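Local coordinates for KLLA0C04147p (Kluyveromyces lactis, PDB 5H2D), which binds ergosterol through its oxysterol-binding-related domain, the part crystallised here, and probably transfers sterols between membranes, at residues Lys28-Leu33 with Phe333-Asn338; Lys136-Phe141 with Thr154-Pro159; Leu355-Arg360 with Ala371-Arg376. All coordinates share one frame; numbering follows the deposited sequence.

Contact 1. Residues Lys28-Leu33 with Phe333-Asn338; sequences KLRQRL and FAVTLN
Val-335 and Arg-30 carry this contact, in which the loop 28-33 lies across the short helix 332-337 of the oxysterol-binding domain. The Val-335 side chain crosses that of Arg-30 at about a right angle, and its CG1 packs against the backbone of the loop, 3.8 Å from Arg-32 N and close to Arg-30 O. The same methyl touches Leu-33 CD2, which in turn sits over the centre of the Arg-30 guanidinium. Val-335 O is gripped side-on by two nitrogens of that group: Arg-30 NE at 2.9 Å, with an N-H...O angle of 157°, and Arg-30 NH2 at 3.1 Å. The acceptor lies in the guanidinium plane, and a salt bridge links Arg-30 NH1 to Glu-363 of helix 357-363. At Thr-336, CG2 stands anti to the carbonyl carbon and meets Leu-29 CB and Arg-30 O, while OG1 bonds Phe-333 O and Tyr-131. Water 2 accepts from Arg-30 N and donates to Thr-336 O at 2.8 Å. Asn-338 presents its backbone to one face of the guanidinium, its C atom 3.4 Å from Arg-30 NH2. Its polar end is held by Gln-74 and Glu-363, and water 1 accepts a weak bond from Arg-30 NH2 and another from Asn-338 N at 2.9 Å.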
loop_
_atom_site.group_PDB
_atom_site.type_symbol
_atom_site.label_atom_id
_atom_site.label_comp_id
_atom_site.label_asym_id
_atom_site.label_seq_id
_atom_site.Cartn_x
_atom_site.Cartn_y
_atom_site.Cartn_z
ATOM N N LYS A 28 -12.549 -18.041 6.059
ATOM C CA LYS A 28 -11.216 -17.938 6.632
ATOM C C LYS A 28 -10.227 -17.432 5.582
ATOM O O LYS A 28 -10.302 -17.805 4.407
ATOM C CB LYS A 28 -10.806 -19.310 7.171
ATOM C CG LYS A 28 -9.352 -19.521 7.515
ATOM C CD LYS A 28 -9.183 -20.934 8.069
ATOM C CE LYS A 28 -7.904 -21.592 7.594
ATOM N NZ LYS A 28 -6.740 -21.207 8.430
ATOM N N LEU A 29 -9.312 -16.561 6.008
ATOM C CA LEU A 29 -8.317 -16.009 5.091
ATOM C C LEU A 29 -7.610 -17.115 4.317
ATOM O O LEU A 29 -7.258 -18.161 4.867
ATOM C CB LEU A 29 -7.281 -15.192 5.866
ATOM C CG LEU A 29 -7.782 -13.942 6.581
ATOM C CD1 LEU A 29 -6.679 -13.321 7.405
ATOM C CD2 LEU A 29 -8.314 -12.938 5.568
ATOM N N ARG A 30 -7.363 -16.869 3.031
ATOM C CA ARG A 30 -6.608 -17.826 2.240
ATOM C C ARG A 30 -5.189 -17.994 2.784
ATOM O O ARG A 30 -4.483 -17.010 3.048
ATOM C CB ARG A 30 -6.559 -17.381 0.775
ATOM C CG ARG A 30 -5.795 -18.356 -0.117
ATOM C CD ARG A 30 -6.060 -18.086 -1.579
ATOM N NE ARG A 30 -5.359 -16.891 -2.061
ATOM C CZ ARG A 30 -5.233 -16.612 -3.350
ATOM N NH1 ARG A 30 -5.754 -17.441 -4.256
ATOM N NH2 ARG A 30 -4.567 -15.522 -3.737
ATOM N N GLN A 31 -4.770 -19.255 2.932
ATOM C CA GLN A 31 -3.508 -19.604 3.577
ATOM C C GLN A 31 -2.411 -19.998 2.604
ATOM O O GLN A 31 -1.236 -19.985 2.986
ATOM C CB GLN A 31 -3.705 -20.769 4.554
ATOM C CG GLN A 31 -4.729 -20.509 5.624
ATOM C CD GLN A 31 -4.250 -19.517 6.660
ATOM O OE1 GLN A 31 -3.198 -19.704 7.281
ATOM N NE2 GLN A 31 -5.018 -18.445 6.850
ATOM N N ARG A 32 -2.765 -20.387 1.389
ATOM C CA ARG A 32 -1.775 -20.799 0.408
ATOM C C ARG A 32 -2.409 -20.700 -0.967
ATOM O O ARG A 32 -3.613 -20.462 -1.105
ATOM C CB ARG A 32 -1.276 -22.220 0.682
ATOM C CG ARG A 32 -2.371 -23.276 0.655
ATOM C CD ARG A 32 -1.779 -24.668 0.423
ATOM N NE ARG A 32 -1.210 -24.798 -0.921
ATOM C CZ ARG A 32 -0.389 -25.771 -1.302
ATOM N NH1 ARG A 32 -0.020 -26.712 -0.442
ATOM N NH2 ARG A 32 0.076 -25.797 -2.545
ATOM N N LEU A 33 -1.569 -20.854 -1.983
ATOM C CA LEU A 33 -2.007 -20.914 -3.367
ATOM C C LEU A 33 -2.141 -22.365 -3.803
ATOM O O LEU A 33 -1.556 -23.272 -3.211
ATOM C CB LEU A 33 -1.020 -20.197 -4.286
ATOM C CG LEU A 33 -0.713 -18.748 -3.918
ATOM C CD1 LEU A 33 0.266 -18.169 -4.929
ATOM C CD2 LEU A 33 -2.003 -17.947 -3.862
ATOM N N PHE A 333 0.408 -12.212 4.111
ATOM C CA PHE A 333 -0.622 -11.200 3.921
ATOM C C PHE A 333 -0.973 -11.063 2.446
ATOM O O PHE A 333 -2.153 -10.987 2.088
ATOM C CB PHE A 333 -0.163 -9.857 4.487
ATOM C CG PHE A 333 -1.221 -8.790 4.445
ATOM C CD1 PHE A 333 -2.245 -8.761 5.386
ATOM C CD2 PHE A 333 -1.179 -7.785 3.481
ATOM C CE1 PHE A 333 -3.208 -7.776 5.350
ATOM C CE2 PHE A 333 -2.147 -6.805 3.443
ATOM C CZ PHE A 333 -3.154 -6.787 4.383
ATOM N N ALA A 334 0.039 -11.044 1.575
ATOM C CA ALA A 334 -0.246 -10.888 0.155
ATOM C C ALA A 334 -1.054 -12.058 -0.382
ATOM O O ALA A 334 -1.891 -11.873 -1.264
ATOM C CB ALA A 334 1.053 -10.720 -0.642
ATOM N N VAL A 335 -0.825 -13.266 0.146
ATOM C CA VAL A 335 -1.604 -14.426 -0.276
ATOM C C VAL A 335 -3.093 -14.227 -0.018
ATOM O O VAL A 335 -3.937 -14.761 -0.759
ATOM C CB VAL A 335 -1.059 -15.691 0.419
ATOM C CG1 VAL A 335 -2.049 -16.863 0.275
ATOM C CG2 VAL A 335 0.270 -16.092 -0.201
ATOM N N THR A 336 -3.457 -13.426 0.996
ATOM C CA THR A 336 -4.881 -13.248 1.282
ATOM C C THR A 336 -5.594 -12.342 0.279
ATOM O O THR A 336 -6.830 -12.362 0.220
ATOM C CB THR A 336 -5.119 -12.670 2.688
ATOM O OG1 THR A 336 -4.765 -11.274 2.726
ATOM C CG2 THR A 336 -4.353 -13.449 3.754
ATOM N N LEU A 337 -4.859 -11.557 -0.513
ATOM C CA LEU A 337 -5.473 -10.414 -1.176
ATOM C C LEU A 337 -6.246 -10.810 -2.427
ATOM O O LEU A 337 -7.368 -10.336 -2.641
ATOM C CB LEU A 337 -4.400 -9.386 -1.537
ATOM C CG LEU A 337 -3.745 -8.709 -0.334
ATOM C CD1 LEU A 337 -2.578 -7.826 -0.774
ATOM C CD2 LEU A 337 -4.749 -7.898 0.459
ATOM N N ASN A 338 -5.648 -11.634 -3.287
ATOM C CA ASN A 338 -6.296 -12.035 -4.532
ATOM C C ASN A 338 -7.099 -13.321 -4.388
ATOM O O ASN A 338 -7.285 -14.039 -5.378
ATOM C CB ASN A 338 -5.266 -12.185 -5.652
ATOM C CG ASN A 338 -5.894 -12.031 -7.027
ATOM O OD1 ASN A 338 -6.740 -11.169 -7.225
ATOM N ND2 ASN A 338 -5.508 -12.895 -7.974
HETATM O O HOH W 1 -3.053 -13.000 -3.473
HETATM O O HOH W 2 -8.237 -14.205 1.867
#

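Contact 2. Residues Lys136-Phe141 with Thr154-Pro159; sequences KSYRFF and TWTESP
Arg-139 starts with CG wedged between its backbone N and carbonyl carbon (chi1 68°), and its chain then runs extended to NE; Glu-157 puts CG anti to its carbonyl carbon (chi1 -60°). The two side chains lie side by side, pointing the same way, and meet in a salt bridge. Arg-139 NE and NH2 both reach Glu-157 OE1, each at 2.9 Å and from the same face of the carboxylate, while OE1 stays in the guanidinium plane. The arginine has further partners in Ser-21 and Glu-19, and Glu-157 OE2 pairs with Lys-12 of helix 7-18, which covers the face of the hairpin that carries Arg-139 and Glu-157. An alanine in place of Arg-139 would probably leave Glu-157 OE1 without these two donors and take from Glu-19 its salt bridge with the arginine. In the backbone of the same two residues, Arg-139 N to Glu-157 O (3.0 Å) and Glu-157 N to Arg-139 O (2.9 Å) close the hydrogen-bonded pair.

The next pair, Phe-140 with Thr-156, is non-hydrogen-bonded and faces the other way: Thr-156 OG1 comes to the edge of the phenyl ring, 3.2 Å from Phe-140 CD1. Thr-154 CB approaches Phe-140 CE1 obliquely. Phe-141 and Trp-155 form another hydrogen-bonded pair. At the opposite end Pro-159 CD rests against Ser-137 CB (3.8 Å), and water 3 links Lys-136 O to Ser-158 OG. With Ser-137 and Tyr-138 opposite Arg-133 in a G1 beta bulge, strands 138-146 and 151-157 make an antiparallel beta hairpin in the incomplete beta-barrel of the sterol-binding domain.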
loop_
_atom_site.group_PDB
_atom_site.type_symbol
_atom_site.label_atom_id
_atom_site.label_comp_id
_atom_site.label_asym_id
_atom_site.label_seq_id
_atom_site.Cartn_x
_atom_site.Cartn_y
_atom_site.Cartn_z
ATOM N N LYS A 136 -10.220 -7.068 12.191
ATOM C CA LYS A 136 -9.513 -5.825 12.460
ATOM C C LYS A 136 -10.412 -4.599 12.350
ATOM O O LYS A 136 -9.956 -3.485 12.616
ATOM C CB LYS A 136 -8.330 -5.673 11.489
ATOM C CG LYS A 136 -7.378 -6.851 11.467
ATOM C CD LYS A 136 -6.788 -7.107 12.851
ATOM C CE LYS A 136 -5.757 -8.210 12.820
ATOM N NZ LYS A 136 -4.476 -7.754 12.230
ATOM N N SER A 137 -11.661 -4.779 11.935
ATOM C CA SER A 137 -12.639 -3.702 11.802
ATOM C C SER A 137 -12.227 -2.633 10.790
ATOM O O SER A 137 -12.567 -1.457 10.957
ATOM C CB SER A 137 -12.940 -3.063 13.158
ATOM O OG SER A 137 -13.595 -3.999 14.005
ATOM N N TYR A 138 -11.539 -3.001 9.701
ATOM C CA TYR A 138 -11.277 -2.012 8.663
ATOM C C TYR A 138 -11.768 -2.491 7.300
ATOM O O TYR A 138 -11.939 -3.689 7.051
ATOM C CB TYR A 138 -9.783 -1.613 8.586
ATOM C CG TYR A 138 -8.792 -2.639 8.055
ATOM C CD1 TYR A 138 -8.772 -2.987 6.710
ATOM C CD2 TYR A 138 -7.816 -3.191 8.887
ATOM C CE1 TYR A 138 -7.845 -3.891 6.219
ATOM C CE2 TYR A 138 -6.877 -4.091 8.401
ATOM C CZ TYR A 138 -6.898 -4.438 7.064
ATOM O OH TYR A 138 -5.964 -5.329 6.581
ATOM N N ARG A 139 -12.001 -1.515 6.420
ATOM C CA ARG A 139 -12.357 -1.762 5.030
ATOM C C ARG A 139 -11.432 -0.932 4.156
ATOM O O ARG A 139 -11.198 0.244 4.442
ATOM C CB ARG A 139 -13.836 -1.421 4.747
ATOM C CG ARG A 139 -14.183 0.060 4.828
ATOM C CD ARG A 139 -15.698 0.261 4.730
ATOM N NE ARG A 139 -16.020 1.653 4.452
ATOM C CZ ARG A 139 -17.250 2.145 4.403
ATOM N NH1 ARG A 139 -18.294 1.356 4.648
ATOM N NH2 ARG A 139 -17.439 3.423 4.121
ATOM N N PHE A 140 -10.907 -1.554 3.106
ATOM C CA PHE A 140 -10.030 -0.932 2.125
ATOM C C PHE A 140 -10.700 -0.979 0.762
ATOM O O PHE A 140 -11.246 -2.012 0.371
ATOM C CB PHE A 140 -8.682 -1.675 2.052
ATOM C CG PHE A 140 -7.810 -1.278 0.880
ATOM C CD1 PHE A 140 -6.879 -0.248 1.013
ATOM C CD2 PHE A 140 -7.901 -1.946 -0.335
ATOM C CE1 PHE A 140 -6.072 0.112 -0.061
ATOM C CE2 PHE A 140 -7.085 -1.587 -1.411
ATOM C CZ PHE A 140 -6.171 -0.564 -1.260
ATOM N N PHE A 141 -10.622 0.122 0.021
ATOM C CA PHE A 141 -11.148 0.148 -1.333
ATOM C C PHE A 141 -10.229 0.975 -2.216
ATOM O O PHE A 141 -9.681 1.989 -1.772
ATOM C CB PHE A 141 -12.561 0.741 -1.397
ATOM C CG PHE A 141 -13.125 0.731 -2.776
ATOM C CD1 PHE A 141 -13.493 -0.469 -3.372
ATOM C CD2 PHE A 141 -13.230 1.900 -3.506
ATOM C CE1 PHE A 141 -13.990 -0.494 -4.668
ATOM C CE2 PHE A 141 -13.727 1.882 -4.806
ATOM C CZ PHE A 141 -14.106 0.678 -5.380
ATOM N N THR A 154 -7.069 5.362 -3.262
ATOM C CA THR A 154 -7.461 4.451 -2.191
ATOM C C THR A 154 -8.324 5.150 -1.149
ATOM O O THR A 154 -8.353 6.376 -1.044
ATOM C CB THR A 154 -6.262 3.845 -1.454
ATOM O OG1 THR A 154 -5.726 4.821 -0.552
ATOM C CG2 THR A 154 -5.175 3.375 -2.433
ATOM N N TRP A 155 -8.997 4.335 -0.343
ATOM C CA TRP A 155 -9.799 4.860 0.766
ATOM C C TRP A 155 -9.960 3.730 1.773
ATOM O O TRP A 155 -10.655 2.748 1.485
ATOM C CB TRP A 155 -11.156 5.341 0.260
ATOM C CG TRP A 155 -11.830 6.411 1.089
ATOM C CD1 TRP A 155 -12.818 6.232 2.017
ATOM C CD2 TRP A 155 -11.616 7.821 0.994
ATOM N NE1 TRP A 155 -13.217 7.447 2.524
ATOM C CE2 TRP A 155 -12.492 8.439 1.914
ATOM C CE3 TRP A 155 -10.763 8.622 0.227
ATOM C CZ2 TRP A 155 -12.532 9.821 2.092
ATOM C CZ3 TRP A 155 -10.806 9.991 0.396
ATOM C CH2 TRP A 155 -11.687 10.580 1.324
ATOM N N THR A 156 -9.317 3.865 2.935
ATOM C CA THR A 156 -9.363 2.875 4.004
ATOM C C THR A 156 -10.006 3.503 5.233
ATOM O O THR A 156 -9.705 4.652 5.575
ATOM C CB THR A 156 -7.963 2.367 4.379
ATOM O OG1 THR A 156 -7.242 2.012 3.185
ATOM C CG2 THR A 156 -8.062 1.133 5.249
ATOM N N GLU A 157 -10.889 2.758 5.894
ATOM C CA GLU A 157 -11.609 3.288 7.045
ATOM C C GLU A 157 -11.694 2.255 8.157
ATOM O O GLU A 157 -11.860 1.062 7.904
ATOM C CB GLU A 157 -13.012 3.737 6.643
ATOM C CG GLU A 157 -13.026 4.814 5.583
ATOM C CD GLU A 157 -14.388 4.943 4.958
ATOM O OE1 GLU A 157 -14.664 4.208 3.983
ATOM O OE2 GLU A 157 -15.196 5.752 5.465
ATOM N N SER A 158 -11.613 2.733 9.397
ATOM C CA SER A 158 -11.616 1.908 10.593
ATOM C C SER A 158 -12.196 2.755 11.704
ATOM O O SER A 158 -12.264 3.989 11.570
ATOM C CB SER A 158 -10.188 1.457 10.955
ATOM O OG SER A 158 -10.153 0.314 11.791
ATOM N N PRO A 159 -12.646 2.159 12.812
ATOM C CA PRO A 159 -13.221 2.994 13.878
ATOM C C PRO A 159 -12.268 4.063 14.401
ATOM O O PRO A 159 -12.703 5.189 14.670
ATOM C CB PRO A 159 -13.595 1.975 14.960
ATOM C CG PRO A 159 -13.919 0.741 14.206
ATOM C CD PRO A 159 -12.892 0.722 13.059
HETATM O O HOH W 3 -8.081 -1.519 12.416
#

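Contact 3. Residues Leu355-Arg360 with Ala371-Arg376; sequences LRPDQR and ATEKHR
The Arg-376 guanidinium lies close to the Pro-357 ring, its NH2 3.8 Å from Pro-357 CG in an oblique approach, and has the Glu-373 carboxylate at its edge. Arg-376 NH2 bonds Glu-373 OE1 at 2.8 Å and Arg-376 NE bonds Glu-373 OE2 at 3.1 Å, both nearly straight, so the side-on grip takes one oxygen with each nitrogen. The OE1 donor stands above the carboxylate plane; OE2 is met on its syn side. Held in this way, Glu-373 OE1 comes 3.6 Å from Pro-357 CB, and the glutamate crosses the proline at about a right angle. Arg-376 NH1 is tied to the backbone of Phe-435, the C-terminal residue.

A second flat pair sits on the other segment. The Arg-356 guanidinium has Asp-358 OD1 in plane at its edge, with NE to OD1 2.7 Å; NH2 bonds OD2 through that oxygen's syn lone pair. Arg-356 takes the N-cap position of helix 357-363, and the contact packs the first turn of this helix against helix 367-390, which follows it in the oxysterol-binding domain. Arg-356 NH1 reaches on to Glu-127.

Between the helices Asp-358 is the closest link. Its CG lies between the backbone N and the carbonyl carbon (chi1 48°), and OD2 sits 3.3 Å from both CA and CB of Lys-374. Lys-374 NZ turns instead to Glu-378, leaving its charge 6.2 Å from Asp-358 OD2. Asp-358 CB meets Glu-373 CB at 3.8 Å.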
loop_
_atom_site.group_PDB
_atom_site.type_symbol
_atom_site.label_atom_id
_atom_site.label_comp_id
_atom_site.label_asym_id
_atom_site.label_seq_id
_atom_site.Cartn_x
_atom_site.Cartn_y
_atom_site.Cartn_z
ATOM N N LEU A 355 -11.503 -11.018 -9.980
ATOM C CA LEU A 355 -12.137 -11.551 -11.179
ATOM C C LEU A 355 -11.303 -11.346 -12.427
ATOM O O LEU A 355 -11.733 -11.754 -13.516
ATOM C CB LEU A 355 -13.509 -10.902 -11.385
ATOM C CG LEU A 355 -14.431 -11.026 -10.180
ATOM C CD1 LEU A 355 -15.744 -10.283 -10.389
ATOM C CD2 LEU A 355 -14.679 -12.497 -9.866
ATOM N N ARG A 356 -10.139 -10.717 -12.305
ATOM C CA ARG A 356 -9.324 -10.427 -13.479
ATOM C C ARG A 356 -8.713 -11.711 -14.033
ATOM O O ARG A 356 -7.958 -12.384 -13.323
ATOM C CB ARG A 356 -8.246 -9.400 -13.136
ATOM C CG ARG A 356 -7.531 -8.975 -14.375
ATOM C CD ARG A 356 -6.488 -7.903 -14.160
ATOM N NE ARG A 356 -5.748 -7.790 -15.407
ATOM C CZ ARG A 356 -5.022 -6.743 -15.778
ATOM N NH1 ARG A 356 -4.936 -5.665 -15.004
ATOM N NH2 ARG A 356 -4.389 -6.783 -16.946
ATOM N N PRO A 357 -9.012 -12.092 -15.284
ATOM C CA PRO A 357 -8.735 -13.466 -15.730
ATOM C C PRO A 357 -7.292 -13.744 -16.109
ATOM O O PRO A 357 -6.840 -14.888 -15.952
ATOM C CB PRO A 357 -9.665 -13.627 -16.946
ATOM C CG PRO A 357 -9.886 -12.253 -17.456
ATOM C CD PRO A 357 -9.909 -11.378 -16.207
ATOM N N ASP A 358 -6.567 -12.758 -16.652
ATOM C CA ASP A 358 -5.152 -13.003 -16.931
ATOM C C ASP A 358 -4.364 -13.137 -15.636
ATOM O O ASP A 358 -3.518 -14.032 -15.495
ATOM C CB ASP A 358 -4.551 -11.914 -17.839
ATOM C CG ASP A 358 -4.865 -10.492 -17.397
ATOM O OD1 ASP A 358 -5.769 -10.261 -16.563
ATOM O OD2 ASP A 358 -4.202 -9.582 -17.947
ATOM N N GLN A 359 -4.645 -12.267 -14.671
ATOM C CA GLN A 359 -3.979 -12.365 -13.382
ATOM C C GLN A 359 -4.329 -13.672 -12.672
ATOM O O GLN A 359 -3.469 -14.275 -12.023
ATOM C CB GLN A 359 -4.348 -11.154 -12.526
ATOM C CG GLN A 359 -3.603 -11.108 -11.216
ATOM C CD GLN A 359 -3.918 -9.862 -10.436
ATOM O OE1 GLN A 359 -4.114 -8.787 -11.003
ATOM N NE2 GLN A 359 -3.972 -9.999 -9.119
ATOM N N ARG A 360 -5.585 -14.120 -12.772
ATOM C CA ARG A 360 -5.968 -15.393 -12.159
ATOM C C ARG A 360 -5.212 -16.554 -12.791
ATOM O O ARG A 360 -4.715 -17.443 -12.086
ATOM C CB ARG A 360 -7.474 -15.613 -12.288
ATOM C CG ARG A 360 -7.957 -16.994 -11.809
ATOM C CD ARG A 360 -7.799 -17.175 -10.297
ATOM N NE ARG A 360 -8.415 -16.055 -9.596
ATOM C CZ ARG A 360 -7.981 -15.569 -8.439
ATOM N NH1 ARG A 360 -6.944 -16.122 -7.828
ATOM N NH2 ARG A 360 -8.580 -14.515 -7.905
ATOM N N ALA A 371 -1.197 -14.908 -20.865
ATOM C CA ALA A 371 -0.819 -14.045 -21.980
ATOM C C ALA A 371 -1.975 -13.868 -22.954
ATOM O O ALA A 371 -2.159 -12.786 -23.521
ATOM C CB ALA A 371 0.402 -14.624 -22.700
ATOM N N THR A 372 -2.758 -14.930 -23.161
ATOM C CA THR A 372 -3.891 -14.864 -24.077
ATOM C C THR A 372 -4.952 -13.898 -23.563
ATOM O O THR A 372 -5.463 -13.056 -24.311
ATOM C CB THR A 372 -4.482 -16.260 -24.258
ATOM O OG1 THR A 372 -3.478 -17.141 -24.782
ATOM C CG2 THR A 372 -5.666 -16.227 -25.213
ATOM N N GLU A 373 -5.278 -13.994 -22.271
ATOM C CA GLU A 373 -6.307 -13.134 -21.694
ATOM C C GLU A 373 -5.819 -11.704 -21.566
ATOM O O GLU A 373 -6.599 -10.758 -21.743
ATOM C CB GLU A 373 -6.738 -13.678 -20.333
ATOM C CG GLU A 373 -7.614 -14.905 -20.467
ATOM C CD GLU A 373 -8.921 -14.580 -21.184
ATOM O OE1 GLU A 373 -9.927 -14.312 -20.500
ATOM O OE2 GLU A 373 -8.933 -14.566 -22.435
ATOM N N LYS A 374 -4.530 -11.527 -21.256
ATOM C CA LYS A 374 -3.985 -10.179 -21.161
ATOM C C LYS A 374 -4.106 -9.453 -22.492
ATOM O O LYS A 374 -4.491 -8.280 -22.546
ATOM C CB LYS A 374 -2.524 -10.233 -20.699
ATOM C CG LYS A 374 -1.879 -8.872 -20.571
ATOM C CD LYS A 374 -0.428 -9.000 -20.119
ATOM C CE LYS A 374 0.175 -7.666 -19.721
ATOM N NZ LYS A 374 0.557 -6.852 -20.904
ATOM N N HIS A 375 -3.783 -10.141 -23.585
ATOM C CA HIS A 375 -3.906 -9.513 -24.888
ATOM C C HIS A 375 -5.342 -9.069 -25.131
ATOM O O HIS A 375 -5.587 -7.967 -25.637
ATOM C CB HIS A 375 -3.438 -10.497 -25.958
ATOM C CG HIS A 375 -3.284 -9.891 -27.313
ATOM N ND1 HIS A 375 -4.343 -9.729 -28.181
ATOM C CD2 HIS A 375 -2.194 -9.403 -27.950
ATOM C CE1 HIS A 375 -3.910 -9.167 -29.295
ATOM N NE2 HIS A 375 -2.610 -8.965 -29.184
ATOM N N ARG A 376 -6.303 -9.903 -24.737
ATOM C CA ARG A 376 -7.709 -9.586 -24.961
ATOM C C ARG A 376 -8.147 -8.385 -24.134
ATOM O O ARG A 376 -8.747 -7.444 -24.665
ATOM C CB ARG A 376 -8.570 -10.798 -24.624
ATOM C CG ARG A 376 -10.051 -10.555 -24.856
ATOM C CD ARG A 376 -10.888 -11.799 -24.582
ATOM N NE ARG A 376 -10.827 -12.195 -23.177
ATOM C CZ ARG A 376 -11.483 -11.571 -22.206
ATOM N NH1 ARG A 376 -12.258 -10.529 -22.490
ATOM N NH2 ARG A 376 -11.370 -11.991 -20.951
#

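In the fold
From the N terminus, the chain leaves helix 7-18 and enters 28-33, whose partner 333-338 comes only some 300 residues later; contact 1 thus closes a very long loop containing most of the strands. Nested inside it is contact 2, a local hairpin with just 12 residues between its segments. The two meet where Phe-333 CZ packs against Tyr-138 OH. Beyond contact 1 the chain goes on to helix 357-363, and contact 3 closes a short loop onto helix 367-390, in series with both others. Contacts 1 and 3 are joined by a probable hydrogen bond from Arg-360 NH2 to Asn-338 O, whereas contacts 2 and 3 stay about 11 Å apart at their nearest atoms.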